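Local coordinates for protein mRNA interferase RelE (Escherichia coli, PDB 4FXI) that cleaves mRNA in the ribosomal A site with high codon specificity, inhibiting translation during amino acid starvation as the toxin of a type II toxin-antitoxin pair, at residues L5-R10 and V73-V78; R61-V66 and S84-E89. The protein carries 1 engineered substitution. One frame throughout, in Å; residues are numbered along the deposited sequence.

Interaction 1 (L5-R10 and V73-V78)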
ATOM      1  N   LEU A   5      -9.903  -6.530   2.623  1.00 29.70           N
ATOM      2  CA  LEU A   5      -8.721  -5.764   3.023  1.00 27.27           C
ATOM      3  C   LEU A   5      -8.087  -6.327   4.291  1.00 37.14           C
ATOM      4  O   LEU A   5      -8.792  -6.757   5.203  1.00 34.98           O
ATOM      5  CB  LEU A   5      -9.101  -4.290   3.253  1.00 28.41           C
ATOM      6  CG  LEU A   5      -8.040  -3.359   3.858  1.00 25.89           C
ATOM      7  CD1 LEU A   5      -6.876  -3.130   2.880  1.00 23.64           C
ATOM      8  CD2 LEU A   5      -8.657  -2.027   4.255  1.00 32.91           C
ATOM      9  N   ASP A   6      -6.756  -6.321   4.343  1.00 27.67           N
ATOM     10  CA  ASP A   6      -6.039  -6.724   5.545  1.00 33.31           C
ATOM     11  C   ASP A   6      -4.775  -5.875   5.616  1.00 40.43           C
ATOM     12  O   ASP A   6      -4.275  -5.426   4.584  1.00 31.63           O
ATOM     13  CB  ASP A   6      -5.684  -8.216   5.478  1.00 34.71           C
ATOM     14  CG  ASP A   6      -5.149  -8.753   6.800  1.00 44.76           C
ATOM     15  OD1 ASP A   6      -5.550  -8.232   7.864  1.00 43.83           O
ATOM     16  OD2 ASP A   6      -4.334  -9.696   6.773  1.00 41.92           O
ATOM     17  N   PHE A   7      -4.274  -5.643   6.826  1.00 32.58           N
ATOM     18  CA  PHE A   7      -3.048  -4.874   7.039  1.00 31.07           C
ATOM     19  C   PHE A   7      -2.031  -5.733   7.761  1.00 35.55           C
ATOM     20  O   PHE A   7      -2.388  -6.491   8.675  1.00 37.37           O
ATOM     21  CB  PHE A   7      -3.312  -3.690   7.979  1.00 33.92           C
ATOM     22  CG  PHE A   7      -3.898  -2.485   7.317  1.00 28.96           C
ATOM     23  CD1 PHE A   7      -5.259  -2.400   7.078  1.00 26.95           C
ATOM     24  CD2 PHE A   7      -3.099  -1.416   6.975  1.00 26.80           C
ATOM     25  CE1 PHE A   7      -5.799  -1.269   6.473  1.00 26.41           C
ATOM     26  CE2 PHE A   7      -3.634  -0.282   6.373  1.00 32.15           C
ATOM     27  CZ  PHE A   7      -4.991  -0.208   6.131  1.00 31.01           C
ATOM     28  N   ASP A   8      -0.764  -5.590   7.383  1.00 35.51           N
ATOM     29  CA  ASP A   8       0.324  -6.030   8.243  1.00 35.09           C
ATOM     30  C   ASP A   8       0.225  -5.217   9.519  1.00 35.82           C
ATOM     31  O   ASP A   8      -0.071  -4.021   9.463  1.00 37.93           O
ATOM     32  CB  ASP A   8       1.670  -5.746   7.573  1.00 33.68           C
ATOM     33  CG  ASP A   8       2.843  -6.270   8.378  1.00 43.07           C
ATOM     34  OD1 ASP A   8       3.242  -5.616   9.360  1.00 46.16           O
ATOM     35  OD2 ASP A   8       3.379  -7.336   8.014  1.00 43.14           O
ATOM     36  N   GLU A   9       0.461  -5.860  10.664  1.00 38.59           N
ATOM     37  CA  GLU A   9       0.403  -5.188  11.967  1.00 46.67           C
ATOM     38  C   GLU A   9       1.185  -3.882  11.966  1.00 46.68           C
ATOM     39  O   GLU A   9       0.699  -2.860  12.436  1.00 40.60           O
ATOM     40  CB  GLU A   9       0.951  -6.096  13.073  1.00 49.90           C
ATOM     41  CG  GLU A   9       0.784  -7.592  12.824  1.00 81.39           C
ATOM     42  CD  GLU A   9      -0.619  -8.103  13.120  1.00 99.40           C
ATOM     43  OE1 GLU A   9      -1.556  -7.282  13.211  1.00107.56           O
ATOM     44  OE2 GLU A   9      -0.780  -9.335  13.265  1.00103.38           O
ATOM     45  N   ARG A  10       2.394  -3.917  11.412  1.00 42.42           N
ATOM     46  CA  ARG A  10       3.237  -2.728  11.375  1.00 45.82           C
ATOM     47  C   ARG A  10       2.683  -1.680  10.422  1.00 41.44           C
ATOM     48  O   ARG A  10       2.784  -0.479  10.680  1.00 44.11           O
ATOM     49  CB  ARG A  10       4.668  -3.101  10.992  1.00 40.85           C
ATOM     50  CG  ARG A  10       5.297  -4.077  11.963  1.00 46.35           C
ATOM     51  CD  ARG A  10       6.415  -4.871  11.322  1.00 49.23           C
ATOM     52  NE  ARG A  10       5.922  -5.804  10.310  1.00 43.11           N
ATOM     53  CZ  ARG A  10       6.590  -6.874   9.894  1.00 49.00           C
ATOM     54  NH1 ARG A  10       7.782  -7.153  10.410  1.00 49.99           N
ATOM     55  NH2 ARG A  10       6.069  -7.666   8.967  1.00 50.24           N
ATOM     56  N   VAL A  73      -6.554  -7.777  -0.416  1.00 27.15           N
ATOM     57  CA  VAL A  73      -5.530  -6.760  -0.625  1.00 28.31           C
ATOM     58  C   VAL A  73      -4.822  -6.609   0.708  1.00 26.71           C
ATOM     59  O   VAL A  73      -5.429  -6.218   1.701  1.00 28.53           O
ATOM     60  CB  VAL A  73      -6.149  -5.396  -1.038  1.00 28.10           C
ATOM     61  CG1 VAL A  73      -5.130  -4.252  -0.924  1.00 26.50           C
ATOM     62  CG2 VAL A  73      -6.717  -5.478  -2.449  1.00 27.26           C
ATOM     63  N   PHE A  74      -3.536  -6.944   0.728  1.00 24.54           N
ATOM     64  CA  PHE A  74      -2.758  -6.972   1.961  1.00 25.36           C
ATOM     65  C   PHE A  74      -1.838  -5.766   2.005  1.00 34.43           C
ATOM     66  O   PHE A  74      -0.867  -5.683   1.254  1.00 27.20           O
ATOM     67  CB  PHE A  74      -1.952  -8.278   2.015  1.00 31.34           C
ATOM     68  CG  PHE A  74      -1.145  -8.450   3.269  1.00 34.58           C
ATOM     69  CD1 PHE A  74      -1.747  -8.426   4.517  1.00 34.42           C
ATOM     70  CD2 PHE A  74       0.222  -8.665   3.197  1.00 36.52           C
ATOM     71  CE1 PHE A  74      -0.995  -8.596   5.670  1.00 39.39           C
ATOM     72  CE2 PHE A  74       0.975  -8.828   4.352  1.00 50.55           C
ATOM     73  CZ  PHE A  74       0.362  -8.794   5.587  1.00 39.97           C
ATOM     74  N   VAL A  75      -2.152  -4.804   2.862  1.00 26.86           N
ATOM     75  CA  VAL A  75      -1.324  -3.607   2.959  1.00 28.28           C
ATOM     76  C   VAL A  75      -0.068  -3.932   3.760  1.00 34.76           C
ATOM     77  O   VAL A  75      -0.162  -4.294   4.920  1.00 32.39           O
ATOM     78  CB  VAL A  75      -2.076  -2.467   3.652  1.00 30.05           C
ATOM     79  CG1 VAL A  75      -1.162  -1.232   3.794  1.00 27.30           C
ATOM     80  CG2 VAL A  75      -3.336  -2.117   2.854  1.00 27.91           C
ATOM     81  N   ILE A  76       1.106  -3.813   3.142  1.00 24.44           N
ATOM     82  CA  ILE A  76       2.349  -4.193   3.833  1.00 22.40           C
ATOM     83  C   ILE A  76       3.199  -3.029   4.334  1.00 34.04           C
ATOM     84  O   ILE A  76       4.001  -3.191   5.258  1.00 35.68           O
ATOM     85  CB  ILE A  76       3.232  -5.044   2.936  1.00 38.98           C
ATOM     86  CG1 ILE A  76       3.547  -4.280   1.671  1.00 41.70           C
ATOM     87  CG2 ILE A  76       2.533  -6.319   2.562  1.00 43.35           C
ATOM     88  CD1 ILE A  76       4.152  -5.143   0.640  1.00 51.51           C
ATOM     89  N   SER A  77       3.041  -1.859   3.729  1.00 32.62           N
ATOM     90  CA  SER A  77       3.905  -0.740   4.051  1.00 29.31           C
ATOM     91  C   SER A  77       3.250   0.595   3.705  1.00 37.83           C
ATOM     92  O   SER A  77       2.724   0.774   2.601  1.00 35.99           O
ATOM     93  CB  SER A  77       5.235  -0.875   3.299  1.00 34.58           C
ATOM     94  OG  SER A  77       6.146   0.137   3.696  1.00 39.77           O
ATOM     95  N   VAL A  78       3.261   1.527   4.655  1.00 32.08           N
ATOM     96  CA  VAL A  78       2.876   2.904   4.349  1.00 31.52           C
ATOM     97  C   VAL A  78       3.870   3.887   4.968  1.00 39.32           C
ATOM     98  O   VAL A  78       4.136   3.854   6.175  1.00 39.29           O
ATOM     99  CB  VAL A  78       1.378   3.225   4.674  1.00 44.17           C
ATOM    100  CG1 VAL A  78       0.678   2.033   5.273  1.00 42.83           C
ATOM    101  CG2 VAL A  78       1.239   4.464   5.549  1.00 45.31           C
TER
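Val73 opens a short parallel ladder with Leu5-Phe7: its carbonyl O accepts from Asp6 N at 3.0 Å, while Leu5 CD1 lies beside the same O. Phe74 projects on the side of the sheet that also carries Asp6. Its CG is anti to the backbone N (chi1 -178°), and the ring comes obliquely to the Phe7-Asp8 peptide, CE1 lying 3.5 Å from Asp8 N; Asp6 OD2 lies beside the CD1-CE1 bond. Val75 is gripped through both backbone groups, its N giving to Asp6 O at 2.8 Å and its O receiving a nearly straight bond from Asp8 N (176°). On the side shared with Leu5 and Phe7, Val75 CB sits 4.0 Å from the Phe7 ring centroid in a CH-pi contact, and CG2 touches Leu5 CD1. Opposite Ile76 the first strand has ended; Asp8, its CB against Ile76 CA, is the N-cap of helix 9-17, OD1 accepting from Arg10 N, and Arg10 NE and NH2 hold its two carboxylate oxygens side-on. Strand 4-7 is outermost within this chain. Helix 9-17 packs on Phe7 and Val75 through Leu12 and Ala11, whereas strand 60-67 borders Val73-Val78 on the other side, where Ile76 and Ser77 form a classic bulge opposite Val63.

Interaction 2 (R61-V66 and S84-E89). With SO4 (sulfate ion), chain D.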
ATOM      1  N   ARG A  61       3.448   6.963   0.436  1.00 43.20           N
ATOM      2  CA  ARG A  61       3.131   5.858  -0.461  1.00 40.72           C
ATOM      3  C   ARG A  61       2.525   4.722   0.330  1.00 37.43           C
ATOM      4  O   ARG A  61       2.852   4.525   1.499  1.00 36.61           O
ATOM      5  CB  ARG A  61       4.405   5.336  -1.126  1.00 47.66           C
ATOM      6  CG  ARG A  61       5.189   6.367  -1.907  1.00 48.53           C
ATOM      7  CD  ARG A  61       4.439   6.797  -3.155  1.00 50.65           C
ATOM      8  NE  ARG A  61       5.228   7.733  -3.951  1.00 50.39           N
ATOM      9  CZ  ARG A  61       5.140   9.056  -3.856  1.00 54.33           C
ATOM     10  NH1 ARG A  61       4.288   9.612  -3.000  1.00 55.83           N
ATOM     11  NH2 ARG A  61       5.898   9.823  -4.624  1.00 54.95           N
ATOM     12  N   LEU A  62       1.648   3.959  -0.309  1.00 36.57           N
ATOM     13  CA  LEU A  62       1.150   2.733   0.292  1.00 32.43           C
ATOM     14  C   LEU A  62       1.536   1.578  -0.623  1.00 29.72           C
ATOM     15  O   LEU A  62       1.343   1.646  -1.839  1.00 32.60           O
ATOM     16  CB  LEU A  62      -0.379   2.800   0.524  1.00 29.71           C
ATOM     17  CG  LEU A  62      -1.020   1.590   1.217  1.00 26.18           C
ATOM     18  CD1 LEU A  62      -2.202   2.022   2.092  1.00 37.55           C
ATOM     19  CD2 LEU A  62      -1.483   0.503   0.233  1.00 25.57           C
ATOM     20  N   VAL A  63       2.092   0.520  -0.041  1.00 27.57           N
ATOM     21  CA  VAL A  63       2.419  -0.659  -0.811  1.00 29.74           C
ATOM     22  C   VAL A  63       1.529  -1.824  -0.392  1.00 29.91           C
ATOM     23  O   VAL A  63       1.358  -2.091   0.791  1.00 29.86           O
ATOM     24  CB  VAL A  63       3.906  -1.050  -0.641  1.00 27.82           C
ATOM     25  CG1 VAL A  63       4.216  -2.294  -1.449  1.00 33.49           C
ATOM     26  CG2 VAL A  63       4.812   0.115  -1.072  1.00 28.93           C
ATOM     27  N   TYR A  64       0.952  -2.521  -1.362  1.00 29.88           N
ATOM     28  CA  TYR A  64       0.093  -3.645  -1.034  1.00 25.04           C
ATOM     29  C   TYR A  64       0.377  -4.856  -1.896  1.00 27.09           C
ATOM     30  O   TYR A  64       0.856  -4.726  -3.018  1.00 28.14           O
ATOM     31  CB  TYR A  64      -1.396  -3.260  -1.125  1.00 24.03           C
ATOM     32  CG  TYR A  64      -1.885  -2.846  -2.509  1.00 24.63           C
ATOM     33  CD1 TYR A  64      -2.371  -3.785  -3.422  1.00 28.73           C
ATOM     34  CD2 TYR A  64      -1.892  -1.508  -2.885  1.00 25.36           C
ATOM     35  CE1 TYR A  64      -2.826  -3.394  -4.687  1.00 21.71           C
ATOM     36  CE2 TYR A  64      -2.356  -1.110  -4.134  1.00 24.70           C
ATOM     37  CZ  TYR A  64      -2.807  -2.055  -5.032  1.00 26.59           C
ATOM     38  OH  TYR A  64      -3.265  -1.633  -6.264  1.00 27.74           O
ATOM     39  N   GLN A  65       0.058  -6.026  -1.354  1.00 26.58           N
ATOM     40  CA  GLN A  65       0.200  -7.291  -2.060  1.00 30.71           C
ATOM     41  C   GLN A  65      -1.189  -7.821  -2.393  1.00 31.21           C
ATOM     42  O   GLN A  65      -2.064  -7.838  -1.534  1.00 29.80           O
ATOM     43  CB  GLN A  65       0.921  -8.283  -1.144  1.00 29.63           C
ATOM     44  CG  GLN A  65       1.170  -9.645  -1.739  1.00 30.22           C
ATOM     45  CD  GLN A  65       1.811 -10.599  -0.735  1.00 33.19           C
ATOM     46  OE1 GLN A  65       1.409 -10.665   0.425  1.00 45.17           O
ATOM     47  NE2 GLN A  65       2.811 -11.328  -1.176  1.00 34.16           N
ATOM     48  N   VAL A  66      -1.409  -8.256  -3.631  1.00 26.64           N
ATOM     49  CA  VAL A  66      -2.692  -8.885  -3.949  1.00 28.16           C
ATOM     50  C   VAL A  66      -2.619 -10.397  -3.751  1.00 29.49           C
ATOM     51  O   VAL A  66      -1.750 -11.058  -4.311  1.00 34.61           O
ATOM     52  CB  VAL A  66      -3.122  -8.573  -5.373  1.00 30.39           C
ATOM     53  CG1 VAL A  66      -4.412  -9.314  -5.703  1.00 31.33           C
ATOM     54  CG2 VAL A  66      -3.309  -7.064  -5.526  1.00 29.26           C
ATOM     55  N   SER A  84      13.702   5.650  -0.790  1.00 73.99           N
ATOM     56  CA  SER A  84      13.027   4.360  -0.971  1.00 72.95           C
ATOM     57  C   SER A  84      12.718   3.646   0.346  1.00 68.84           C
ATOM     58  O   SER A  84      12.696   2.415   0.400  1.00 64.81           O
ATOM     59  CB  SER A  84      13.842   3.439  -1.886  1.00 72.82           C
ATOM     60  OG  SER A  84      13.607   3.727  -3.253  1.00 73.48           O
ATOM     61  N   GLU A  85      12.489   4.422   1.404  1.00 67.97           N
ATOM     62  CA  GLU A  85      12.198   3.862   2.718  1.00 57.04           C
ATOM     63  C   GLU A  85      10.992   2.933   2.656  1.00 53.67           C
ATOM     64  O   GLU A  85      11.045   1.800   3.132  1.00 59.78           O
ATOM     65  CB  GLU A  85      11.919   4.974   3.734  1.00 70.44           C
ATOM     66  CG  GLU A  85      13.077   5.919   3.996  1.00 85.91           C
ATOM     67  CD  GLU A  85      12.656   7.136   4.808  1.00 97.19           C
ATOM     68  OE1 GLU A  85      12.839   8.273   4.323  1.00100.69           O
ATOM     69  OE2 GLU A  85      12.138   6.953   5.932  1.00 98.84           O
ATOM     70  N   VAL A  86       9.903   3.423   2.071  1.00 39.79           N
ATOM     71  CA  VAL A  86       8.632   2.695   2.102  1.00 39.62           C
ATOM     72  C   VAL A  86       8.767   1.368   1.347  1.00 38.13           C
ATOM     73  O   VAL A  86       8.169   0.359   1.724  1.00 39.08           O
ATOM     74  CB  VAL A  86       7.464   3.548   1.547  1.00 45.21           C
ATOM     75  CG1 VAL A  86       7.701   3.933   0.090  1.00 44.07           C
ATOM     76  CG2 VAL A  86       6.118   2.825   1.714  1.00 46.26           C
ATOM     77  N   TYR A  87       9.600   1.376   0.313  1.00 38.34           N
ATOM     78  CA  TYR A  87       9.782   0.212  -0.551  1.00 45.06           C
ATOM     79  C   TYR A  87      10.715  -0.844   0.042  1.00 45.44           C
ATOM     80  O   TYR A  87      10.451  -2.040  -0.063  1.00 40.07           O
ATOM     81  CB  TYR A  87      10.267   0.659  -1.934  1.00 39.76           C
ATOM     82  CG  TYR A  87       9.275   1.570  -2.624  1.00 40.77           C
ATOM     83  CD1 TYR A  87       8.002   1.111  -2.952  1.00 45.44           C
ATOM     84  CD2 TYR A  87       9.593   2.891  -2.921  1.00 48.81           C
ATOM     85  CE1 TYR A  87       7.084   1.932  -3.572  1.00 45.55           C
ATOM     86  CE2 TYR A  87       8.676   3.722  -3.542  1.00 52.64           C
ATOM     87  CZ  TYR A  87       7.424   3.232  -3.868  1.00 50.26           C
ATOM     88  OH  TYR A  87       6.504   4.046  -4.484  1.00 56.12           O
ATOM     89  N   SER A  88      11.802  -0.408   0.673  1.00 48.21           N
ATOM     90  CA  SER A  88      12.703  -1.357   1.317  1.00 51.31           C
ATOM     91  C   SER A  88      12.019  -2.030   2.512  1.00 51.12           C
ATOM     92  O   SER A  88      12.216  -3.218   2.760  1.00 47.32           O
ATOM     93  CB  SER A  88      14.009  -0.680   1.733  1.00 54.77           C
ATOM     94  OG  SER A  88      14.790  -0.359   0.591  1.00 55.56           O
ATOM     95  N   GLU A  89      11.193  -1.276   3.235  1.00 51.36           N
ATOM     96  CA  GLU A  89      10.427  -1.853   4.335  1.00 42.66           C
ATOM     97  C   GLU A  89       9.434  -2.900   3.835  1.00 42.74           C
ATOM     98  O   GLU A  89       9.252  -3.947   4.455  1.00 42.99           O
ATOM     99  CB  GLU A  89       9.681  -0.770   5.121  1.00 50.51           C
ATOM    100  CG  GLU A  89      10.417  -0.303   6.362  1.00 70.58           C
ATOM    101  CD  GLU A  89      10.786  -1.447   7.291  1.00 81.06           C
ATOM    102  OE1 GLU A  89      11.953  -1.499   7.729  1.00 92.39           O
ATOM    103  OE2 GLU A  89       9.912  -2.289   7.589  1.00 83.22           O
TER
HETATM  104  S   SO4 D 101       7.955   6.844  -6.354  1.00 79.02           S
HETATM  105  O1  SO4 D 101       7.499   6.662  -7.729  1.00 76.76           O
HETATM  106  O2  SO4 D 101       9.200   6.107  -6.155  1.00 80.97           O
HETATM  107  O3  SO4 D 101       8.171   8.264  -6.089  1.00 76.48           O
HETATM  108  O4  SO4 D 101       6.945   6.335  -5.431  1.00 88.10           O
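The guanidinium of Arg61 is met at its edge, near its plane, by Tyr87 OH and by O4 of the sulfate, and its plane is turned 67° from the phenol ring. The Tyr87 ring in turn has sulfate O4 in plane at its edge; Val63 CG2 comes up obliquely, 3.8 Å from Tyr87 CD1, and Val86 CG1 lies over the centre of one face, 3.6 Å above the plane. Both groups therefore converge on one anion. Arg61 NE donates to sulfate O4 at 2.7 Å with an N-H...O angle of 164°, Arg61 NH2 reaches sulfate O3 at 3.1 Å, and Tyr87 OH gives a short bond of 2.5 Å to sulfate O4, which is thus held by two donors. The bend of the arginine chain at chi2 (-69°) turns CD toward the tyrosine hydroxyl, 3.7 Å from Tyr87 OH.

Behind the polar tips the contact is apolar. Val86 fits against the strand with both methyls, CG1 on Arg61 CB and CG2 touching both Arg61 O and Val63 CG2, the last pair 4.1 Å apart. Arg61 is inferred to stabilise the transition state of mRNA cleavage, and the sulfate, probably from the crystallisation liquor, may mimic a phosphate of the RNA. Lys54, inferred to share that role, also hydrogen-bonds the sulfate, and Tyr87 touches Lys52, the probable proton acceptor. Arg61 also touches Ala81, an engineered residue at the inferred proton-donor position.

In the fold, helix 85-94 packs on the sheet face, its start (85-89) running nearly parallel to strand segment 61-66. Strand 52-54 flanks that strand on one side and strand 72-78 on the other; Val86 O accepts from Ser77 OG, and Ala90 continues the packing on Val63.

Overall arrangement
Interactions 1 and 2 meet at strands 72-78 and 60-67, antiparallel neighbours in the same sheet, joined by probable hydrogen bonds from Val63 N to Ser77 O and from Gln65 N to Phe74 O. Both are partly buried. Interaction 1 adds an outer strand, so its chemistry is mainly backbone pairing, backed by side chains on both faces, and it buries 407 Å²; its charges pair within one segment at a helix cap. Interaction 2 buries 211 Å² and relies on side-chain packing, its charged group meeting an anion at the probable catalytic site. The example shows one sheet joined in two ways: by backbone pairing in its plane and by a helix packed on its face.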